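Local coordinates for protein DNA photolyase (Agrobacterium tumefaciens, PDB 4U63) that probably repairs cyclobutane pyrimidine dimers in ultraviolet-damaged DNA by light-driven electron transfer from its flavin, with a bound methenyltetrahydrofolate serving as antenna chromophore, at residues E247-P252 with M360-R365; V347-R352 with D434-F439; K243-G248 with S291-E296. One frame throughout, in Å; residues are numbered along the deposited sequence.

Interaction 1 of 3, residues E247-P252 with M360-R365; sequences EGRDFP and MHNRVR. With FAD (flavin-adenine dinucleotide), chain C.
Pro252 sets its CA over the centre of one face of the His361 imidazole, 3.5 Å from the ring centroid and 13° off the normal, a CH-pi contact. The same histidine is engaged at its edge. Near the ring plane, Arg249 O stands 2.9 Å from His361 NE2, and a water lies at the same distance from that nitrogen; this water is also hydrogen-bonded to Gly248 O and Phe251 O, tying the ring to the type I turn from Gly248 to Phe251. His361, at the N-cap of helix 362-375, accepts a weak capping bond from Arg363 N through its ND1 (3.2 Å). With CG anti to the backbone N (chi1 -172°), the ring can serve the helix end and the turn at once. Beyond it, Pro252 CB meets Val364 CG2 at 3.7 Å, the two side chains crossing at about a right angle. Asp250 and Arg363 remain looser: OD1 of Asp250 is 4.2 Å from NH2 of Arg363, near the guanidinium plane but beyond a salt bridge.

The far side of segment 360-365 belongs to the flavin pocket. Asn362 OD1 accepts from FAD O2' at 2.6 Å. Arg365 sends NE and NH2 side-on to the single oxygen Met360 O, the NE bond nearly straight at 167°, while a salt bridge to Asp393 also restrains it; its NH1 reaches FAD C4X at 3.2 Å. Around the contact, helix 422-429 touches Asp250 and Arg363, Tyr435 of helix 434-439 packs on Pro252 and Val364, and helix 345-357 receives Met360.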
# COMPACT_ATOMS: atom_id res chain seq x y z
N GLU A 247 -14.06 -4.69 16.69
CA GLU A 247 -13.49 -4.64 18.04
C GLU A 247 -12.00 -4.99 18.06
O GLU A 247 -11.26 -4.45 18.86
CB GLU A 247 -14.25 -5.61 18.97
CG GLU A 247 -14.21 -5.20 20.45
CD GLU A 247 -15.19 -4.08 20.80
OE1 GLU A 247 -15.81 -3.50 19.88
OE2 GLU A 247 -15.34 -3.79 22.00
N GLY A 248 -11.56 -5.89 17.18
CA GLY A 248 -10.20 -6.40 17.23
C GLY A 248 -9.12 -5.60 16.52
O GLY A 248 -7.95 -5.70 16.87
N ARG A 249 -9.52 -4.78 15.55
CA ARG A 249 -8.57 -4.10 14.68
C ARG A 249 -7.69 -3.05 15.37
O ARG A 249 -6.65 -2.71 14.83
CB ARG A 249 -9.28 -3.47 13.47
CG ARG A 249 -10.25 -2.35 13.80
CD ARG A 249 -10.94 -1.85 12.55
NE ARG A 249 -10.05 -0.99 11.78
CZ ARG A 249 -9.81 0.30 12.07
NH1 ARG A 249 -10.39 0.89 13.13
NH2 ARG A 249 -8.98 1.00 11.31
N ASP A 250 -8.11 -2.55 16.53
CA ASP A 250 -7.34 -1.51 17.26
C ASP A 250 -6.14 -2.07 18.04
O ASP A 250 -5.28 -1.29 18.48
CB ASP A 250 -8.24 -0.75 18.25
CG ASP A 250 -9.26 0.15 17.55
OD1 ASP A 250 -8.95 0.70 16.48
OD2 ASP A 250 -10.38 0.30 18.10
N PHE A 251 -6.08 -3.39 18.21
CA PHE A 251 -5.14 -4.02 19.11
C PHE A 251 -4.06 -4.79 18.33
O PHE A 251 -4.34 -5.87 17.80
CB PHE A 251 -5.91 -4.94 20.06
CG PHE A 251 -6.96 -4.22 20.85
CD1 PHE A 251 -6.62 -3.49 21.99
CD2 PHE A 251 -8.30 -4.23 20.46
CE1 PHE A 251 -7.58 -2.80 22.71
CE2 PHE A 251 -9.26 -3.55 21.19
CZ PHE A 251 -8.90 -2.84 22.31
N PRO A 252 -2.83 -4.24 18.26
CA PRO A 252 -1.82 -4.81 17.37
C PRO A 252 -1.36 -6.23 17.68
O PRO A 252 -0.86 -6.89 16.79
CB PRO A 252 -0.63 -3.83 17.50
CG PRO A 252 -0.84 -3.15 18.78
CD PRO A 252 -2.32 -3.03 18.93
N MET A 360 3.25 -3.02 9.08
CA MET A 360 3.07 -2.59 10.46
C MET A 360 1.59 -2.44 10.73
O MET A 360 0.83 -1.97 9.86
CB MET A 360 3.80 -1.26 10.70
CG MET A 360 3.91 -0.86 12.17
SD MET A 360 4.55 0.80 12.44
CE MET A 360 6.03 0.78 11.42
N HIS A 361 1.17 -2.83 11.93
CA HIS A 361 -0.24 -2.65 12.33
C HIS A 361 -0.62 -1.16 12.22
O HIS A 361 0.17 -0.30 12.60
CB HIS A 361 -0.43 -3.14 13.75
CG HIS A 361 -1.86 -3.18 14.17
ND1 HIS A 361 -2.49 -2.09 14.72
CD2 HIS A 361 -2.78 -4.17 14.13
CE1 HIS A 361 -3.74 -2.41 15.00
NE2 HIS A 361 -3.95 -3.66 14.65
N ASN A 362 -1.82 -0.86 11.71
CA ASN A 362 -2.21 0.54 11.48
C ASN A 362 -2.14 1.45 12.71
O ASN A 362 -1.68 2.60 12.61
CB ASN A 362 -3.62 0.66 10.90
CG ASN A 362 -4.03 2.13 10.70
OD1 ASN A 362 -3.53 2.81 9.81
ND2 ASN A 362 -4.92 2.62 11.57
N ARG A 363 -2.63 0.97 13.84
CA ARG A 363 -2.54 1.74 15.08
C ARG A 363 -1.09 2.11 15.38
O ARG A 363 -0.80 3.24 15.78
CB ARG A 363 -3.16 0.98 16.26
CG ARG A 363 -3.02 1.65 17.62
CD ARG A 363 -3.52 3.09 17.66
NE ARG A 363 -4.94 3.20 17.37
CZ ARG A 363 -5.64 4.33 17.46
NH1 ARG A 363 -5.05 5.47 17.82
NH2 ARG A 363 -6.94 4.33 17.17
N VAL A 364 -0.19 1.16 15.17
CA VAL A 364 1.21 1.39 15.47
C VAL A 364 1.83 2.32 14.40
O VAL A 364 2.73 3.12 14.73
CB VAL A 364 1.97 0.05 15.66
CG1 VAL A 364 3.39 0.32 16.10
CG2 VAL A 364 1.27 -0.80 16.73
N ARG A 365 1.36 2.25 13.15
CA ARG A 365 1.80 3.24 12.14
C ARG A 365 1.51 4.66 12.61
O ARG A 365 2.35 5.55 12.48
CB ARG A 365 1.15 3.02 10.77
CG ARG A 365 1.53 1.72 10.10
CD ARG A 365 1.18 1.69 8.62
NE ARG A 365 1.05 0.32 8.16
CZ ARG A 365 1.02 -0.09 6.89
NH1 ARG A 365 1.15 0.75 5.86
NH2 ARG A 365 0.88 -1.39 6.65
PA FAD C . -7.47 -3.85 7.04
O1A FAD C . -7.80 -3.33 8.40
O2A FAD C . -7.77 -5.28 6.73
O5B FAD C . -8.17 -2.86 5.99
C5B FAD C . -8.55 -3.28 4.68
C4B FAD C . -7.96 -2.38 3.60
O4B FAD C . -8.40 -1.03 3.75
C3B FAD C . -6.45 -2.31 3.63
O3B FAD C . -5.85 -3.45 3.01
C2B FAD C . -6.19 -1.00 2.91
O2B FAD C . -6.23 -1.17 1.49
C1B FAD C . -7.35 -0.14 3.34
N9A FAD C . -7.05 0.74 4.49
C8A FAD C . -7.24 0.45 5.79
N7A FAD C . -6.89 1.49 6.58
C5A FAD C . -6.49 2.49 5.77
C6A FAD C . -6.00 3.86 5.97
N6A FAD C . -5.88 4.36 7.22
N1A FAD C . -5.68 4.57 4.87
C2A FAD C . -5.79 4.06 3.62
N3A FAD C . -6.24 2.81 3.38
C4A FAD C . -6.60 2.00 4.40
N1 FAD C . -1.90 1.76 3.63
C2 FAD C . -1.48 1.32 2.43
O2 FAD C . -2.24 0.55 1.81
N3 FAD C . -0.29 1.69 1.90
C4 FAD C . 0.55 2.54 2.55
O4 FAD C . 1.65 2.89 2.05
C4X FAD C . 0.16 3.05 3.88
N5 FAD C . 0.95 3.88 4.62
C5X FAD C . 0.52 4.35 5.83
C6 FAD C . 1.31 5.22 6.58
C7 FAD C . 0.89 5.70 7.83
C7M FAD C . 1.76 6.64 8.62
C8 FAD C . -0.41 5.26 8.38
C8M FAD C . -0.92 5.75 9.72
C9 FAD C . -1.19 4.41 7.65
C9A FAD C . -0.80 3.92 6.40
N10 FAD C . -1.61 3.02 5.65
C10 FAD C . -1.16 2.59 4.39
C1' FAD C . -2.95 2.61 6.10
C2' FAD C . -3.11 1.35 6.93
O2' FAD C . -2.25 1.42 8.07
C3' FAD C . -2.86 0.10 6.11
O3' FAD C . -3.68 0.08 4.95
C4' FAD C . -3.17 -1.12 6.98
O4' FAD C . -2.20 -1.21 8.02
C5' FAD C . -3.14 -2.37 6.13
O5' FAD C . -3.41 -3.55 6.89
P FAD C . -4.66 -4.47 6.47
O1P FAD C . -4.68 -5.66 7.36
O2P FAD C . -4.63 -4.76 5.00
O3P FAD C . -5.91 -3.50 6.79
O HOH W 1 -5.62 -5.98 15.20

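Interaction 2 of 3, residues V347-R352 with D434-F439; sequences VDAGMR and DYVRRF
Ala349 packs against Tyr435, Val436 and Phe439 in a buried helix-to-helix contact within the FAD-binding region of the chain, where segment 347-352 of helix 345-357 meets the short helix 434-439. The segment axes approach to 8.6 Å and cross at 53°. At the crossing the facing positions of helix 345-357 are small: Ala349 CB comes to 3.5 Å from CE2 of Tyr435 and to 4.0 Å from CB of Phe439, and Gly350 brings its CA within 3.3 Å of Tyr435 OH. No hydrogen bond links the two segments.

With CG anti to the backbone N (chi1 178°), the Tyr435 ring extends past Ala349 CB to Gly350, and its hydroxyl is hydrogen-bonded to Gln353, one turn on from Ala349. In the all-helical FAD-binding fold of photolyases, this interface packs one helix onto another away from direct cofactor contact, the side chain of Tyr435 about 10 Å from FAD at the nearest atoms. Phe439 turns its ring away from Ala349, but CB stays 3.6 Å from Ala349 O, while CD2 lies over one face of the Tyr435 ring. At the more open end, the extended Arg352 passes its CD 3.3 Å from Phe439 O and carries its guanidinium onward to a salt bridge with Glu442 and a hydrogen bond to Gly340 O.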
# COMPACT_ATOMS: atom_id res chain seq x y z
N VAL A 347 6.80 1.93 20.09
CA VAL A 347 7.38 2.52 18.88
C VAL A 347 8.39 1.54 18.30
O VAL A 347 8.37 1.23 17.11
CB VAL A 347 8.04 3.88 19.18
CG1 VAL A 347 8.81 4.41 17.97
CG2 VAL A 347 6.99 4.88 19.64
N ASP A 348 9.27 1.05 19.17
CA ASP A 348 10.31 0.11 18.75
C ASP A 348 9.73 -1.18 18.18
O ASP A 348 10.20 -1.67 17.15
CB ASP A 348 11.28 -0.13 19.88
CG ASP A 348 12.09 1.12 20.23
OD1 ASP A 348 12.10 2.07 19.40
OD2 ASP A 348 12.71 1.17 21.30
N ALA A 349 8.70 -1.71 18.82
CA ALA A 349 8.01 -2.89 18.31
C ALA A 349 7.51 -2.67 16.87
O ALA A 349 7.74 -3.50 16.00
CB ALA A 349 6.86 -3.27 19.23
N GLY A 350 6.86 -1.53 16.62
CA GLY A 350 6.38 -1.20 15.28
C GLY A 350 7.47 -1.14 14.24
O GLY A 350 7.36 -1.74 13.16
N MET A 351 8.55 -0.42 14.56
CA MET A 351 9.63 -0.25 13.59
C MET A 351 10.34 -1.58 13.31
O MET A 351 10.77 -1.83 12.19
CB MET A 351 10.61 0.83 14.06
CG MET A 351 9.96 2.20 14.28
SD MET A 351 8.98 2.80 12.90
CE MET A 351 10.27 3.10 11.69
N ARG A 352 10.42 -2.43 14.33
CA ARG A 352 11.02 -3.76 14.16
C ARG A 352 10.11 -4.71 13.39
O ARG A 352 10.58 -5.50 12.57
CB ARG A 352 11.41 -4.34 15.50
CG ARG A 352 12.52 -3.54 16.15
CD ARG A 352 12.87 -4.10 17.51
NE ARG A 352 13.63 -3.16 18.32
CZ ARG A 352 14.31 -3.48 19.41
NH1 ARG A 352 14.36 -4.74 19.83
NH2 ARG A 352 14.97 -2.54 20.09
N ASP A 434 1.76 -8.02 24.79
CA ASP A 434 2.02 -9.14 23.87
C ASP A 434 2.65 -8.72 22.55
O ASP A 434 3.52 -9.40 22.04
CB ASP A 434 0.74 -9.94 23.61
CG ASP A 434 0.25 -10.67 24.84
OD1 ASP A 434 1.04 -10.85 25.80
OD2 ASP A 434 -0.94 -11.05 24.87
N TYR A 435 2.20 -7.61 21.99
CA TYR A 435 2.81 -7.09 20.75
C TYR A 435 4.26 -6.65 21.01
O TYR A 435 5.15 -6.96 20.24
CB TYR A 435 1.99 -5.94 20.21
CG TYR A 435 2.51 -5.26 18.97
CD1 TYR A 435 2.37 -5.83 17.70
CD2 TYR A 435 3.12 -4.01 19.05
CE1 TYR A 435 2.83 -5.17 16.56
CE2 TYR A 435 3.59 -3.35 17.93
CZ TYR A 435 3.44 -3.93 16.68
OH TYR A 435 3.89 -3.27 15.57
N VAL A 436 4.48 -5.93 22.12
CA VAL A 436 5.84 -5.50 22.49
C VAL A 436 6.78 -6.69 22.69
O VAL A 436 7.89 -6.69 22.18
CB VAL A 436 5.82 -4.60 23.74
CG1 VAL A 436 7.21 -4.46 24.35
CG2 VAL A 436 5.25 -3.23 23.38
N ARG A 437 6.32 -7.70 23.43
CA ARG A 437 7.12 -8.91 23.68
C ARG A 437 7.45 -9.68 22.40
O ARG A 437 8.52 -10.30 22.32
CB ARG A 437 6.41 -9.84 24.67
CG ARG A 437 6.35 -9.28 26.07
CD ARG A 437 6.00 -10.33 27.11
NE ARG A 437 5.71 -9.65 28.38
CZ ARG A 437 4.51 -9.19 28.73
NH1 ARG A 437 4.35 -8.56 29.90
NH2 ARG A 437 3.46 -9.35 27.92
N ARG A 438 6.55 -9.63 21.42
CA ARG A 438 6.76 -10.30 20.14
C ARG A 438 7.92 -9.69 19.37
O ARG A 438 8.76 -10.41 18.84
CB ARG A 438 5.49 -10.23 19.31
CG ARG A 438 5.56 -10.90 17.94
CD ARG A 438 4.17 -10.97 17.33
NE ARG A 438 3.29 -11.80 18.16
CZ ARG A 438 1.98 -11.61 18.34
NH1 ARG A 438 1.32 -10.59 17.77
NH2 ARG A 438 1.31 -12.45 19.13
N PHE A 439 7.96 -8.36 19.33
CA PHE A 439 8.98 -7.65 18.53
C PHE A 439 10.13 -7.03 19.31
O PHE A 439 11.11 -6.63 18.71
CB PHE A 439 8.27 -6.62 17.66
CG PHE A 439 7.36 -7.24 16.65
CD1 PHE A 439 7.88 -7.91 15.56
CD2 PHE A 439 5.98 -7.20 16.80
CE1 PHE A 439 7.07 -8.50 14.63
CE2 PHE A 439 5.14 -7.79 15.87
CZ PHE A 439 5.68 -8.45 14.78

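Interaction 3 of 3, residues K243-G248 with S291-E296; sequences KGYEEG and SRFRKE. With FAD (flavin-adenine dinucleotide), chain C; SO4 (sulfate ion), chain F; SO4 (sulfate ion), chain G; SO4 (sulfate ion), chain I.
Aromatic packing joins Tyr245 to Phe293: the edge of the phenylalanine points at the face of the tyrosine in a T-shaped pair, centroids 5.5 Å apart and planes at 89°. CE2 of Tyr245 also presses to 3.4 Å from Phe293 CA, so the ring rests on helix backbone as well. CG of Glu296 meets the hydroxyl end of the tyrosine near the ring plane.

Charge pairing runs alongside. Arg292 grips Glu246 side-on, NE and NH2 both donating to OE2 at 3.1 Å, with the oxygen in the guanidinium plane; OE2 receives NE on its anti lone pair, and NH2 on the same anti side but out of the carboxylate plane. The arginine chain, bent at chi2 and chi3, turns the NE/NH2 edge of the guanidinium to OE2, the two planes 46° apart, and OE1 of Glu246 accepts from Asn288.

Anions complete the outer side. NH2 of Arg292 donates to O4 of a sulfate, probably from the crystallisation liquor, at 2.8 Å, almost straight at 167°, and Lys295 NZ reaches O2 of that same ion at 2.7 Å.

Cofactor binding occupies the inner side. Tyr245 OH donates to FAD O1A, a diphosphate oxygen, at 2.6 Å and near the ring plane, while Phe293 and Glu296 line the pocket beside the adenosine half. Together they form part of the diphosphate and adenosine end of the photolyase FAD site.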
# COMPACT_ATOMS: atom_id res chain seq x y z
N LYS A 243 -15.07 -11.72 11.39
CA LYS A 243 -15.80 -11.84 12.64
C LYS A 243 -15.00 -11.22 13.78
O LYS A 243 -13.91 -11.71 14.14
CB LYS A 243 -16.14 -13.29 12.97
CG LYS A 243 -17.13 -13.39 14.13
CD LYS A 243 -17.49 -14.81 14.46
CE LYS A 243 -18.42 -14.89 15.67
NZ LYS A 243 -19.23 -16.14 15.69
N GLY A 244 -15.55 -10.17 14.37
CA GLY A 244 -14.91 -9.43 15.46
C GLY A 244 -13.93 -8.36 14.98
O GLY A 244 -13.21 -7.77 15.80
N TYR A 245 -13.91 -8.11 13.67
CA TYR A 245 -13.00 -7.13 13.07
C TYR A 245 -13.10 -5.75 13.72
O TYR A 245 -12.08 -5.13 14.03
CB TYR A 245 -13.27 -7.02 11.56
CG TYR A 245 -12.47 -5.95 10.88
CD1 TYR A 245 -11.12 -6.12 10.65
CD2 TYR A 245 -13.07 -4.75 10.48
CE1 TYR A 245 -10.37 -5.12 10.03
CE2 TYR A 245 -12.33 -3.76 9.86
CZ TYR A 245 -10.99 -3.96 9.64
OH TYR A 245 -10.25 -3.00 9.04
N GLU A 246 -14.32 -5.26 13.91
CA GLU A 246 -14.50 -3.90 14.44
C GLU A 246 -13.83 -3.72 15.80
O GLU A 246 -13.13 -2.73 16.02
CB GLU A 246 -15.98 -3.51 14.53
CG GLU A 246 -16.14 -2.08 15.04
CD GLU A 246 -17.54 -1.56 14.88
OE1 GLU A 246 -18.44 -2.15 15.49
OE2 GLU A 246 -17.72 -0.53 14.18
N GLU A 247 -14.06 -4.69 16.69
CA GLU A 247 -13.49 -4.64 18.04
C GLU A 247 -12.00 -4.99 18.06
O GLU A 247 -11.26 -4.45 18.86
CB GLU A 247 -14.25 -5.61 18.97
CG GLU A 247 -14.21 -5.20 20.45
CD GLU A 247 -15.19 -4.08 20.80
OE1 GLU A 247 -15.81 -3.50 19.88
OE2 GLU A 247 -15.34 -3.79 22.00
N GLY A 248 -11.56 -5.89 17.18
CA GLY A 248 -10.20 -6.40 17.23
C GLY A 248 -9.12 -5.60 16.52
O GLY A 248 -7.95 -5.70 16.87
N SER A 291 -19.57 -3.34 7.97
CA SER A 291 -19.58 -1.89 7.77
C SER A 291 -18.20 -1.30 8.04
O SER A 291 -17.68 -0.52 7.25
CB SER A 291 -20.62 -1.22 8.65
OG SER A 291 -20.65 0.18 8.41
N ARG A 292 -17.60 -1.69 9.16
CA ARG A 292 -16.25 -1.20 9.53
C ARG A 292 -15.18 -1.59 8.51
O ARG A 292 -14.35 -0.77 8.13
CB ARG A 292 -15.84 -1.68 10.92
CG ARG A 292 -14.52 -1.06 11.44
CD ARG A 292 -14.60 0.47 11.48
NE ARG A 292 -15.67 0.91 12.38
CZ ARG A 292 -15.99 2.18 12.65
NH1 ARG A 292 -15.33 3.19 12.08
NH2 ARG A 292 -16.98 2.44 13.50
N PHE A 293 -15.21 -2.83 8.07
CA PHE A 293 -14.26 -3.29 7.05
C PHE A 293 -14.45 -2.50 5.73
O PHE A 293 -13.47 -2.06 5.12
CB PHE A 293 -14.40 -4.79 6.82
CG PHE A 293 -13.44 -5.33 5.81
CD1 PHE A 293 -12.07 -5.25 6.05
CD2 PHE A 293 -13.88 -5.90 4.63
CE1 PHE A 293 -11.17 -5.74 5.13
CE2 PHE A 293 -12.98 -6.39 3.70
CZ PHE A 293 -11.62 -6.31 3.95
N ARG A 294 -15.70 -2.33 5.32
CA ARG A 294 -16.01 -1.52 4.13
C ARG A 294 -15.50 -0.09 4.28
O ARG A 294 -14.95 0.47 3.32
CB ARG A 294 -17.51 -1.53 3.85
CG ARG A 294 -17.98 -2.83 3.24
CD ARG A 294 -19.49 -2.91 3.21
NE ARG A 294 -19.94 -4.15 2.58
CZ ARG A 294 -21.21 -4.45 2.31
NH1 ARG A 294 -22.19 -3.59 2.59
NH2 ARG A 294 -21.51 -5.62 1.75
N LYS A 295 -15.65 0.50 5.46
CA LYS A 295 -15.10 1.85 5.70
C LYS A 295 -13.60 1.91 5.43
O LYS A 295 -13.12 2.87 4.86
CB LYS A 295 -15.39 2.35 7.11
CG LYS A 295 -16.82 2.83 7.29
CD LYS A 295 -17.08 3.35 8.70
CE LYS A 295 -18.48 3.91 8.82
NZ LYS A 295 -18.80 4.26 10.22
N GLU A 296 -12.87 0.86 5.83
CA GLU A 296 -11.42 0.84 5.63
C GLU A 296 -11.05 0.76 4.14
O GLU A 296 -10.13 1.45 3.69
CB GLU A 296 -10.77 -0.28 6.43
CG GLU A 296 -10.97 -0.15 7.94
CD GLU A 296 -10.66 1.22 8.48
OE1 GLU A 296 -9.58 1.77 8.15
OE2 GLU A 296 -11.49 1.74 9.24
PA FAD C . -7.47 -3.85 7.04
O1A FAD C . -7.80 -3.33 8.40
O2A FAD C . -7.77 -5.28 6.73
O5B FAD C . -8.17 -2.86 5.99
C5B FAD C . -8.55 -3.28 4.68
C4B FAD C . -7.96 -2.38 3.60
O4B FAD C . -8.40 -1.03 3.75
C3B FAD C . -6.45 -2.31 3.63
O3B FAD C . -5.85 -3.45 3.01
C2B FAD C . -6.19 -1.00 2.91
O2B FAD C . -6.23 -1.17 1.49
C1B FAD C . -7.35 -0.14 3.34
N9A FAD C . -7.05 0.74 4.49
C8A FAD C . -7.24 0.45 5.79
N7A FAD C . -6.89 1.49 6.58
C5A FAD C . -6.49 2.49 5.77
C6A FAD C . -6.00 3.86 5.97
N6A FAD C . -5.88 4.36 7.22
N1A FAD C . -5.68 4.57 4.87
C2A FAD C . -5.79 4.06 3.62
N3A FAD C . -6.24 2.81 3.38
C4A FAD C . -6.60 2.00 4.40
N1 FAD C . -1.90 1.76 3.63
C2 FAD C . -1.48 1.32 2.43
O2 FAD C . -2.24 0.55 1.81
N3 FAD C . -0.29 1.69 1.90
C4 FAD C . 0.55 2.54 2.55
O4 FAD C . 1.65 2.89 2.05
C4X FAD C . 0.16 3.05 3.88
N5 FAD C . 0.95 3.88 4.62
C5X FAD C . 0.52 4.35 5.83
C6 FAD C . 1.31 5.22 6.58
C7 FAD C . 0.89 5.70 7.83
C7M FAD C . 1.76 6.64 8.62
C8 FAD C . -0.41 5.26 8.38
C8M FAD C . -0.92 5.75 9.72
C9 FAD C . -1.19 4.41 7.65
C9A FAD C . -0.80 3.92 6.40
N10 FAD C . -1.61 3.02 5.65
C10 FAD C . -1.16 2.59 4.39
C1' FAD C . -2.95 2.61 6.10
C2' FAD C . -3.11 1.35 6.93
O2' FAD C . -2.25 1.42 8.07
C3' FAD C . -2.86 0.10 6.11
O3' FAD C . -3.68 0.08 4.95
C4' FAD C . -3.17 -1.12 6.98
O4' FAD C . -2.20 -1.21 8.02
C5' FAD C . -3.14 -2.37 6.13
O5' FAD C . -3.41 -3.55 6.89
P FAD C . -4.66 -4.47 6.47
O1P FAD C . -4.68 -5.66 7.36
O2P FAD C . -4.63 -4.76 5.00
O3P FAD C . -5.91 -3.50 6.79
S SO4 F . -17.36 6.01 13.50
O1 SO4 F . -16.01 6.50 13.86
O2 SO4 F . -17.35 5.49 12.12
O3 SO4 F . -18.33 7.12 13.60
O4 SO4 F . -17.76 4.94 14.43
S SO4 G . -21.49 6.75 9.43
O1 SO4 G . -21.98 7.29 8.14
O2 SO4 G . -21.70 5.28 9.48
O3 SO4 G . -20.05 7.05 9.58
O4 SO4 G . -22.25 7.41 10.53
S SO4 I . -25.36 -6.93 1.55
O1 SO4 I . -25.37 -8.38 1.80
O2 SO4 I . -25.72 -6.68 0.14
O3 SO4 I . -24.02 -6.38 1.80
O4 SO4 I . -26.34 -6.26 2.42

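How the interactions relate
Interactions 1 and 3 both use helix 245-248, sharing Glu247 and Gly248, and both reach FAD: interaction 1 at the ribityl chain and flavin, interaction 3 at the diphosphate and adenosine. Between them, Arg249 extends toward Glu296 in a long, weak ion pair. Interaction 2 touches interaction 1, their centres about 12 Å apart, with Val364 packing on both Gly350 and Tyr435. Their chemistry follows their place. Interaction 2, buried and without hydrogen bonds across it, relies on small residues and aromatic packing; interaction 1, only partly buried, mixes a water, a histidine and a proline; interaction 3 pairs a buried aromatic centre with a charged outer side that holds sulfate.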